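Local coordinates for bifunctional protein PutA (PDB 5UR2), which probably oxidises L-proline to L-glutamate in two steps, pairing a flavin-dependent proline dehydrogenase with an NAD-dependent L-glutamate gamma-semialdehyde dehydrogenase in one chain, at residues 835-846 against 858-869; 744-752 against 870-878. One frame throughout, in Å; residues are numbered along the deposited sequence.

Overall arrangement
Both contacts lie in the aldehyde dehydrogenase part of the chain and reach the same mixed sheet, their centres about 16 Å apart. Contact 1 is local and partly buried: strand 860-863 folds back on helix 825-841 and strand 843-847, held by backbone bonds and an aromatic ring packed on both faces. Contact 2 is smaller in area but buried, and it joins residues far apart in sequence; its chemistry is polar, with a lysine, a glutamate and two waters meeting backbone groups near the predicted active site. Segments 858-869 and 870-878 are continuous, and Leu871 of contact 2 packs against His842 and Phe862 of contact 1.

Contact 1 of 2, residues 835-846 against 858-869; sequences IAEAEKNHKLLF and PPTIFGDVPGDA
Phe862 slides its ring between two methyl groups, Ala838 CB over one face and Leu844 CD1 over the other. It lies on strand 860-863 of the aldehyde dehydrogenase fold, antiparallel to strand 843-847, and its ring packs against the end of helix 825-841, which leads into strand 843-847. The evidence is two CH-pi contacts: Ala838 CB lies 3.9 Å from the centroid of the Phe862 ring, and Leu844 CD1 lies 4.0 Å from it. With CG anti to the carbonyl carbon (chi1 -63°), the Phe862 ring is carried off its strand to the helix, where Glu839 CG meets its edge in plane. The Glu839 carboxylate itself turns to a salt bridge with Lys847.

The strand pair contains a classic beta bulge: consecutive Leu845 and Phe846 are set against the single residue Ile861. Ile861 O accepts from Leu845 N at 2.8 Å and from Phe846 N at 3.3 Å, while Ile861 N returns a nearly straight bond to Phe846 O (164°). Leu845 CD1 rests 3.6 Å from Gly863 CA, against bare glycine backbone. Beyond the strands, the His842 ring is sandwiched: Asn841 CB sits above one face, and Val865 CG1 lies over the other, 4.2 Å from the ring centroid.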
loop_
_atom_site.group_PDB
_atom_site.type_symbol
_atom_site.label_atom_id
_atom_site.label_comp_id
_atom_site.label_asym_id
_atom_site.label_seq_id
_atom_site.Cartn_x
_atom_site.Cartn_y
_atom_site.Cartn_z
ATOM N N ILE B 835 -19.257 -17.890 -37.072
ATOM C CA ILE B 835 -20.039 -16.999 -37.920
ATOM C C ILE B 835 -21.099 -17.793 -38.679
ATOM O O ILE B 835 -22.248 -17.352 -38.818
ATOM C CB ILE B 835 -19.114 -16.228 -38.874
ATOM C CG1 ILE B 835 -18.240 -15.245 -38.094
ATOM C CG2 ILE B 835 -19.936 -15.478 -39.929
ATOM C CD1 ILE B 835 -17.128 -14.632 -38.926
ATOM N N ALA B 836 -20.724 -18.972 -39.188
ATOM C CA ALA B 836 -21.672 -19.798 -39.933
ATOM C C ALA B 836 -22.794 -20.307 -39.038
ATOM O O ALA B 836 -23.967 -20.269 -39.427
ATOM C CB ALA B 836 -20.954 -20.978 -40.597
ATOM N N GLU B 837 -22.459 -20.787 -37.839
ATOM C CA GLU B 837 -23.504 -21.234 -36.923
ATOM C C GLU B 837 -24.422 -20.078 -36.553
ATOM O O GLU B 837 -25.649 -20.206 -36.604
ATOM C CB GLU B 837 -22.882 -21.858 -35.669
ATOM N N ALA B 838 -23.840 -18.917 -36.248
ATOM C CA ALA B 838 -24.639 -17.776 -35.823
ATOM C C ALA B 838 -25.556 -17.276 -36.935
ATOM O O ALA B 838 -26.658 -16.789 -36.652
ATOM C CB ALA B 838 -23.717 -16.655 -35.346
ATOM N N GLU B 839 -25.135 -17.394 -38.199
ATOM C CA GLU B 839 -26.003 -16.977 -39.294
ATOM C C GLU B 839 -27.253 -17.832 -39.402
ATOM O O GLU B 839 -28.227 -17.402 -40.025
ATOM C CB GLU B 839 -25.251 -16.998 -40.618
ATOM C CG GLU B 839 -24.282 -15.842 -40.762
ATOM C CD GLU B 839 -23.722 -15.730 -42.161
ATOM O OE1 GLU B 839 -24.495 -15.395 -43.094
ATOM O OE2 GLU B 839 -22.513 -15.996 -42.328
ATOM N N LYS B 840 -27.235 -19.043 -38.851
ATOM C CA LYS B 840 -28.429 -19.873 -38.857
ATOM C C LYS B 840 -29.394 -19.509 -37.743
ATOM O O LYS B 840 -30.554 -19.924 -37.793
ATOM C CB LYS B 840 -28.035 -21.348 -38.768
ATOM C CG LYS B 840 -27.183 -21.800 -39.943
ATOM C CD LYS B 840 -26.722 -23.228 -39.771
ATOM C CE LYS B 840 -25.932 -23.706 -40.977
ATOM N NZ LYS B 840 -25.585 -25.160 -40.857
ATOM N N ASN B 841 -28.938 -18.767 -36.733
ATOM C CA ASN B 841 -29.747 -18.467 -35.560
ATOM C C ASN B 841 -30.102 -16.997 -35.402
ATOM O O ASN B 841 -31.094 -16.698 -34.740
ATOM C CB ASN B 841 -29.044 -18.925 -34.271
ATOM C CG ASN B 841 -28.880 -20.436 -34.183
ATOM O OD1 ASN B 841 -29.801 -21.187 -34.466
ATOM N ND2 ASN B 841 -27.699 -20.880 -33.788
ATOM N N HIS B 842 -29.322 -16.074 -35.962
ATOM C CA HIS B 842 -29.516 -14.667 -35.641
ATOM C C HIS B 842 -29.462 -13.815 -36.900
ATOM O O HIS B 842 -28.803 -14.160 -37.884
ATOM C CB HIS B 842 -28.462 -14.168 -34.635
ATOM C CG HIS B 842 -28.280 -15.072 -33.453
ATOM N ND1 HIS B 842 -29.330 -15.473 -32.652
ATOM C CD2 HIS B 842 -27.167 -15.641 -32.928
ATOM C CE1 HIS B 842 -28.873 -16.265 -31.696
ATOM N NE2 HIS B 842 -27.563 -16.378 -31.840
ATOM N N LYS B 843 -30.159 -12.682 -36.839
ATOM C CA LYS B 843 -30.184 -11.737 -37.945
ATOM C C LYS B 843 -28.799 -11.157 -38.180
ATOM O O LYS B 843 -28.167 -10.635 -37.257
ATOM C CB LYS B 843 -31.178 -10.612 -37.656
ATOM C CG LYS B 843 -31.240 -9.516 -38.724
ATOM C CD LYS B 843 -32.233 -8.421 -38.331
ATOM C CE LYS B 843 -32.393 -7.391 -39.427
ATOM N NZ LYS B 843 -33.731 -6.736 -39.379
ATOM N N LEU B 844 -28.318 -11.276 -39.414
ATOM C CA LEU B 844 -27.022 -10.732 -39.790
ATOM C C LEU B 844 -27.200 -9.275 -40.208
ATOM O O LEU B 844 -27.874 -8.996 -41.204
ATOM C CB LEU B 844 -26.399 -11.555 -40.917
ATOM C CG LEU B 844 -25.048 -10.987 -41.355
ATOM C CD1 LEU B 844 -24.078 -11.112 -40.211
ATOM C CD2 LEU B 844 -24.515 -11.673 -42.610
ATOM N N LEU B 845 -26.585 -8.350 -39.461
ATOM C CA LEU B 845 -26.671 -6.927 -39.788
ATOM C C LEU B 845 -25.581 -6.480 -40.746
ATOM O O LEU B 845 -25.786 -5.513 -41.479
ATOM C CB LEU B 845 -26.606 -6.045 -38.529
ATOM C CG LEU B 845 -27.778 -6.128 -37.549
ATOM C CD1 LEU B 845 -27.544 -5.236 -36.353
ATOM C CD2 LEU B 845 -29.116 -5.812 -38.236
ATOM N N PHE B 846 -24.423 -7.140 -40.743
ATOM C CA PHE B 846 -23.305 -6.697 -41.563
ATOM C C PHE B 846 -22.210 -7.754 -41.569
ATOM O O PHE B 846 -21.866 -8.304 -40.516
ATOM C CB PHE B 846 -22.743 -5.372 -41.044
ATOM C CG PHE B 846 -21.414 -5.012 -41.628
ATOM C CD1 PHE B 846 -21.316 -4.557 -42.937
ATOM C CD2 PHE B 846 -20.255 -5.122 -40.865
ATOM C CE1 PHE B 846 -20.082 -4.208 -43.480
ATOM C CE2 PHE B 846 -19.020 -4.775 -41.396
ATOM C CZ PHE B 846 -18.932 -4.316 -42.709
ATOM N N PRO B 858 -13.855 -11.785 -41.514
ATOM C CA PRO B 858 -14.585 -10.539 -41.770
ATOM C C PRO B 858 -15.166 -9.953 -40.498
ATOM O O PRO B 858 -15.634 -10.688 -39.618
ATOM C CB PRO B 858 -15.705 -10.983 -42.718
ATOM C CG PRO B 858 -15.983 -12.405 -42.290
ATOM C CD PRO B 858 -14.643 -12.978 -41.875
ATOM N N PRO B 859 -15.197 -8.628 -40.376
ATOM C CA PRO B 859 -15.946 -8.020 -39.272
ATOM C C PRO B 859 -17.433 -8.267 -39.489
ATOM O O PRO B 859 -17.968 -7.986 -40.565
ATOM C CB PRO B 859 -15.593 -6.533 -39.376
ATOM C CG PRO B 859 -15.329 -6.335 -40.854
ATOM C CD PRO B 859 -14.692 -7.624 -41.330
ATOM N N THR B 860 -18.094 -8.807 -38.461
ATOM C CA THR B 860 -19.453 -9.325 -38.574
ATOM C C THR B 860 -20.290 -8.851 -37.394
ATOM O O THR B 860 -19.856 -8.972 -36.245
ATOM C CB THR B 860 -19.434 -10.859 -38.621
ATOM O OG1 THR B 860 -18.522 -11.294 -39.638
ATOM C CG2 THR B 860 -20.823 -11.416 -38.902
ATOM N N ILE B 861 -21.504 -8.360 -37.670
ATOM C CA ILE B 861 -22.405 -7.848 -36.638
ATOM C C ILE B 861 -23.751 -8.564 -36.741
ATOM O O ILE B 861 -24.381 -8.554 -37.804
ATOM C CB ILE B 861 -22.621 -6.329 -36.761
ATOM C CG1 ILE B 861 -21.298 -5.572 -36.796
ATOM C CG2 ILE B 861 -23.430 -5.824 -35.589
ATOM C CD1 ILE B 861 -21.485 -4.081 -36.984
ATOM N N PHE B 862 -24.197 -9.168 -35.637
ATOM C CA PHE B 862 -25.527 -9.767 -35.546
ATOM C C PHE B 862 -26.439 -8.900 -34.692
ATOM O O PHE B 862 -26.005 -8.298 -33.703
ATOM C CB PHE B 862 -25.475 -11.182 -34.957
ATOM C CG PHE B 862 -24.704 -12.126 -35.799
ATOM C CD1 PHE B 862 -25.329 -12.794 -36.837
ATOM C CD2 PHE B 862 -23.340 -12.301 -35.594
ATOM C CE1 PHE B 862 -24.612 -13.640 -37.653
ATOM C CE2 PHE B 862 -22.616 -13.141 -36.398
ATOM C CZ PHE B 862 -23.252 -13.815 -37.435
ATOM N N GLY B 863 -27.717 -8.869 -35.065
ATOM C CA GLY B 863 -28.659 -8.000 -34.393
ATOM C C GLY B 863 -29.742 -8.746 -33.653
ATOM O O GLY B 863 -30.025 -9.905 -33.974
ATOM N N ASP B 864 -30.352 -8.089 -32.663
ATOM C CA ASP B 864 -31.418 -8.684 -31.850
ATOM C C ASP B 864 -31.018 -10.050 -31.304
ATOM O O ASP B 864 -31.822 -10.980 -31.274
ATOM C CB ASP B 864 -32.732 -8.792 -32.632
ATOM C CG ASP B 864 -33.523 -7.503 -32.618
ATOM O OD1 ASP B 864 -33.948 -7.096 -31.517
ATOM O OD2 ASP B 864 -33.737 -6.908 -33.693
ATOM N N VAL B 865 -29.772 -10.168 -30.866
ATOM C CA VAL B 865 -29.292 -11.425 -30.285
ATOM C C VAL B 865 -29.855 -11.557 -28.873
ATOM O O VAL B 865 -29.776 -10.592 -28.091
ATOM C CB VAL B 865 -27.764 -11.465 -30.272
ATOM C CG1 VAL B 865 -27.251 -12.817 -29.771
ATOM C CG2 VAL B 865 -27.206 -11.155 -31.657
ATOM N N PRO B 866 -30.446 -12.697 -28.518
ATOM C CA PRO B 866 -30.882 -12.885 -27.131
ATOM C C PRO B 866 -29.682 -12.876 -26.195
ATOM O O PRO B 866 -28.597 -13.355 -26.534
ATOM C CB PRO B 866 -31.575 -14.259 -27.153
ATOM C CG PRO B 866 -32.011 -14.447 -28.586
ATOM C CD PRO B 866 -30.899 -13.786 -29.403
ATOM N N GLY B 867 -29.891 -12.322 -24.999
ATOM C CA GLY B 867 -28.803 -12.195 -24.044
ATOM C C GLY B 867 -28.233 -13.527 -23.607
ATOM O O GLY B 867 -27.060 -13.612 -23.237
ATOM N N ASP B 868 -29.038 -14.586 -23.655
ATOM C CA ASP B 868 -28.598 -15.897 -23.208
ATOM C C ASP B 868 -28.116 -16.784 -24.349
ATOM O O ASP B 868 -27.716 -17.925 -24.099
ATOM C CB ASP B 868 -29.735 -16.587 -22.445
ATOM C CG ASP B 868 -30.943 -16.910 -23.333
ATOM O OD1 ASP B 868 -30.991 -16.472 -24.506
ATOM O OD2 ASP B 868 -31.872 -17.586 -22.840
ATOM N N ALA B 869 -28.090 -16.271 -25.578
ATOM C CA ALA B 869 -27.626 -17.042 -26.724
ATOM C C ALA B 869 -26.136 -17.363 -26.607
ATOM O O ALA B 869 -25.348 -16.596 -26.036
ATOM C CB ALA B 869 -27.871 -16.271 -28.023
#

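Contact 2 of 2, residues 744-752 against 870-878; sequences IIEMGGKNA and KLAQAEIFG
The link between strands 742-746 and 751-755, which follows the predicted active-site Glu746 and passes close to the predicted active-site Cys780, meets the loop before strand 880-886 in the aldehyde dehydrogenase fold. Lys750 carries most of the contact. Its CG stands anti to the backbone N, a bend at chi2 (69°) turns the chain, and the extended remainder runs along the carbonyls of the loop. NZ then donates to Leu871 O at 2.8 Å and to Ala874 O at 2.9 Å, approaching the latter from above its carbonyl plane. A water 3.0 Å from Lys750 NZ accepts from it and also from Ile876 N, so the ammonium has three oxygen partners.

Glu875 reaches the glycine pair with an extended chain. Gly749 N donates to Glu875 OE2 at 3.1 Å in a nearly straight bond (167°), although the N-H arrives from above the carboxylate plane. Gly749 O also lies 3.1 Å from Glu875 OE2, an approach of two acceptors that is probably unfavourable and offset by the N-H bond. The other oxygen, Glu875 OE1, receives a water that also donates to Met747 O. Gly748 has its CA 3.6 Å from Glu875 OE2. Two backbone carbonyls and a water thus surround the buried ammonium, probably stabilising its positive charge, while the carboxylate and its water hold the backbone at Met747 O and Gly749 N.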
loop_
_atom_site.group_PDB
_atom_site.type_symbol
_atom_site.label_atom_id
_atom_site.label_comp_id
_atom_site.label_asym_id
_atom_site.label_seq_id
_atom_site.Cartn_x
_atom_site.Cartn_y
_atom_site.Cartn_z
ATOM N N ILE B 744 -1.007 -16.704 -11.028
ATOM C CA ILE B 744 -1.424 -15.365 -11.415
ATOM C C ILE B 744 -2.033 -15.497 -12.808
ATOM O O ILE B 744 -1.297 -15.621 -13.793
ATOM C CB ILE B 744 -0.248 -14.380 -11.385
ATOM C CG1 ILE B 744 0.453 -14.451 -10.026
ATOM C CG2 ILE B 744 -0.729 -12.948 -11.661
ATOM C CD1 ILE B 744 1.808 -13.726 -9.964
ATOM N N ILE B 745 -3.372 -15.456 -12.904
ATOM C CA ILE B 745 -4.111 -15.961 -14.064
ATOM C C ILE B 745 -5.038 -14.884 -14.628
ATOM O O ILE B 745 -5.822 -14.288 -13.884
ATOM C CB ILE B 745 -4.959 -17.192 -13.694
ATOM C CG1 ILE B 745 -4.105 -18.306 -13.102
ATOM C CG2 ILE B 745 -5.694 -17.700 -14.922
ATOM C CD1 ILE B 745 -3.214 -18.964 -14.090
ATOM N N GLU B 746 -4.999 -14.685 -15.949
ATOM C CA GLU B 746 -5.974 -13.875 -16.682
ATOM C C GLU B 746 -6.569 -14.733 -17.799
ATOM O O GLU B 746 -5.819 -15.336 -18.572
ATOM C CB GLU B 746 -5.302 -12.612 -17.240
ATOM C CG GLU B 746 -6.216 -11.668 -18.039
ATOM C CD GLU B 746 -5.439 -10.620 -18.854
ATOM O OE1 GLU B 746 -4.346 -10.150 -18.430
ATOM O OE2 GLU B 746 -5.916 -10.290 -19.957
ATOM N N MET B 747 -7.915 -14.805 -17.885
ATOM C CA MET B 747 -8.570 -15.810 -18.728
ATOM C C MET B 747 -9.638 -15.292 -19.700
ATOM O O MET B 747 -10.379 -16.105 -20.269
ATOM C CB MET B 747 -9.208 -16.890 -17.855
ATOM C CG MET B 747 -8.229 -17.902 -17.323
ATOM S SD MET B 747 -9.090 -19.015 -16.239
ATOM C CE MET B 747 -9.606 -17.886 -14.958
ATOM N N GLY B 748 -9.744 -13.997 -19.934
ATOM C CA GLY B 748 -10.648 -13.540 -20.976
ATOM C C GLY B 748 -11.985 -13.032 -20.459
ATOM O O GLY B 748 -12.289 -13.035 -19.260
ATOM N N GLY B 749 -12.803 -12.586 -21.418
ATOM C CA GLY B 749 -14.069 -11.958 -21.100
ATOM C C GLY B 749 -15.066 -12.094 -22.228
ATOM O O GLY B 749 -14.762 -12.601 -23.310
ATOM N N LYS B 750 -16.296 -11.676 -21.923
ATOM C CA LYS B 750 -17.384 -11.516 -22.885
ATOM C C LYS B 750 -17.932 -10.123 -22.608
ATOM O O LYS B 750 -18.951 -9.966 -21.935
ATOM C CB LYS B 750 -18.455 -12.596 -22.729
ATOM C CG LYS B 750 -19.506 -12.598 -23.820
ATOM C CD LYS B 750 -18.920 -13.049 -25.150
ATOM C CE LYS B 750 -19.928 -12.951 -26.295
ATOM N NZ LYS B 750 -19.341 -13.451 -27.582
ATOM N N ASN B 751 -17.216 -9.111 -23.084
ATOM C CA ASN B 751 -17.374 -7.753 -22.595
ATOM C C ASN B 751 -18.444 -6.985 -23.367
ATOM O O ASN B 751 -18.492 -7.023 -24.600
ATOM C CB ASN B 751 -16.029 -7.041 -22.687
ATOM C CG ASN B 751 -14.904 -7.896 -22.148
ATOM O OD1 ASN B 751 -14.867 -8.210 -20.948
ATOM N ND2 ASN B 751 -13.989 -8.297 -23.025
ATOM N N ALA B 752 -19.272 -6.248 -22.627
ATOM C CA ALA B 752 -20.397 -5.527 -23.192
ATOM C C ALA B 752 -20.189 -4.021 -23.059
ATOM O O ALA B 752 -19.545 -3.542 -22.123
ATOM C CB ALA B 752 -21.707 -5.939 -22.511
ATOM N N LYS B 870 -25.753 -18.502 -27.193
ATOM C CA LYS B 870 -24.353 -18.911 -27.172
ATOM C C LYS B 870 -23.450 -17.818 -27.738
ATOM O O LYS B 870 -22.381 -17.528 -27.183
ATOM C CB LYS B 870 -24.192 -20.226 -27.932
ATOM C CG LYS B 870 -22.768 -20.776 -27.983
ATOM C CD LYS B 870 -22.694 -21.973 -28.953
ATOM C CE LYS B 870 -21.315 -22.628 -28.979
ATOM N NZ LYS B 870 -21.313 -23.836 -29.861
ATOM N N LEU B 871 -23.884 -17.176 -28.826
ATOM C CA LEU B 871 -23.104 -16.097 -29.423
ATOM C C LEU B 871 -22.838 -14.982 -28.428
ATOM O O LEU B 871 -21.791 -14.327 -28.500
ATOM C CB LEU B 871 -23.825 -15.546 -30.656
ATOM C CG LEU B 871 -23.209 -14.327 -31.339
ATOM C CD1 LEU B 871 -21.859 -14.654 -31.936
ATOM C CD2 LEU B 871 -24.138 -13.822 -32.421
ATOM N N ALA B 872 -23.761 -14.764 -27.489
ATOM C CA ALA B 872 -23.671 -13.698 -26.501
ATOM C C ALA B 872 -23.103 -14.153 -25.161
ATOM O O ALA B 872 -23.166 -13.389 -24.194
ATOM C CB ALA B 872 -25.049 -13.065 -26.286
ATOM N N GLN B 873 -22.544 -15.377 -25.077
ATOM C CA GLN B 873 -22.007 -15.970 -23.848
ATOM C C GLN B 873 -20.585 -16.509 -24.005
ATOM O O GLN B 873 -19.758 -16.310 -23.109
ATOM C CB GLN B 873 -22.945 -17.111 -23.335
ATOM C CG GLN B 873 -24.295 -16.646 -22.762
ATOM C CD GLN B 873 -24.151 -15.925 -21.411
ATOM O OE1 GLN B 873 -23.253 -16.229 -20.618
ATOM N NE2 GLN B 873 -25.017 -14.947 -21.167
ATOM N N ALA B 874 -20.288 -17.212 -25.099
ATOM C CA ALA B 874 -18.977 -17.816 -25.303
ATOM C C ALA B 874 -18.028 -16.815 -25.944
ATOM O O ALA B 874 -18.395 -16.118 -26.895
ATOM C CB ALA B 874 -19.091 -19.067 -26.186
ATOM N N GLU B 875 -16.804 -16.741 -25.420
ATOM C CA GLU B 875 -15.821 -15.804 -25.962
ATOM C C GLU B 875 -15.344 -16.295 -27.319
ATOM O O GLU B 875 -15.035 -17.477 -27.483
ATOM C CB GLU B 875 -14.630 -15.637 -25.014
ATOM C CG GLU B 875 -13.581 -14.625 -25.507
ATOM C CD GLU B 875 -12.370 -14.518 -24.574
ATOM O OE1 GLU B 875 -11.880 -15.583 -24.132
ATOM O OE2 GLU B 875 -11.890 -13.382 -24.305
ATOM N N ILE B 876 -15.296 -15.393 -28.300
ATOM C CA ILE B 876 -14.947 -15.768 -29.658
ATOM C C ILE B 876 -13.528 -15.357 -30.023
ATOM O O ILE B 876 -12.874 -16.061 -30.801
ATOM C CB ILE B 876 -15.955 -15.167 -30.656
ATOM C CG1 ILE B 876 -17.386 -15.596 -30.308
ATOM C CG2 ILE B 876 -15.602 -15.585 -32.074
ATOM C CD1 ILE B 876 -18.467 -14.889 -31.156
ATOM N N PHE B 877 -13.027 -14.251 -29.468
ATOM C CA PHE B 877 -11.683 -13.756 -29.770
ATOM C C PHE B 877 -11.525 -13.502 -31.266
ATOM O O PHE B 877 -10.508 -13.844 -31.870
ATOM C CB PHE B 877 -10.603 -14.714 -29.258
ATOM C CG PHE B 877 -9.540 -14.035 -28.452
ATOM C CD1 PHE B 877 -9.816 -13.582 -27.160
ATOM C CD2 PHE B 877 -8.270 -13.843 -28.976
ATOM C CE1 PHE B 877 -8.848 -12.943 -26.406
ATOM C CE2 PHE B 877 -7.293 -13.203 -28.236
ATOM C CZ PHE B 877 -7.581 -12.753 -26.940
ATOM N N GLY B 878 -12.558 -12.907 -31.861
ATOM C CA GLY B 878 -12.579 -12.585 -33.264
ATOM C C GLY B 878 -13.442 -11.364 -33.520
ATOM O O GLY B 878 -14.044 -10.792 -32.600
HETATM O O HOH W 1 -12.115 -17.235 -22.136
HETATM O O HOH W 2 -16.407 -12.896 -28.128
#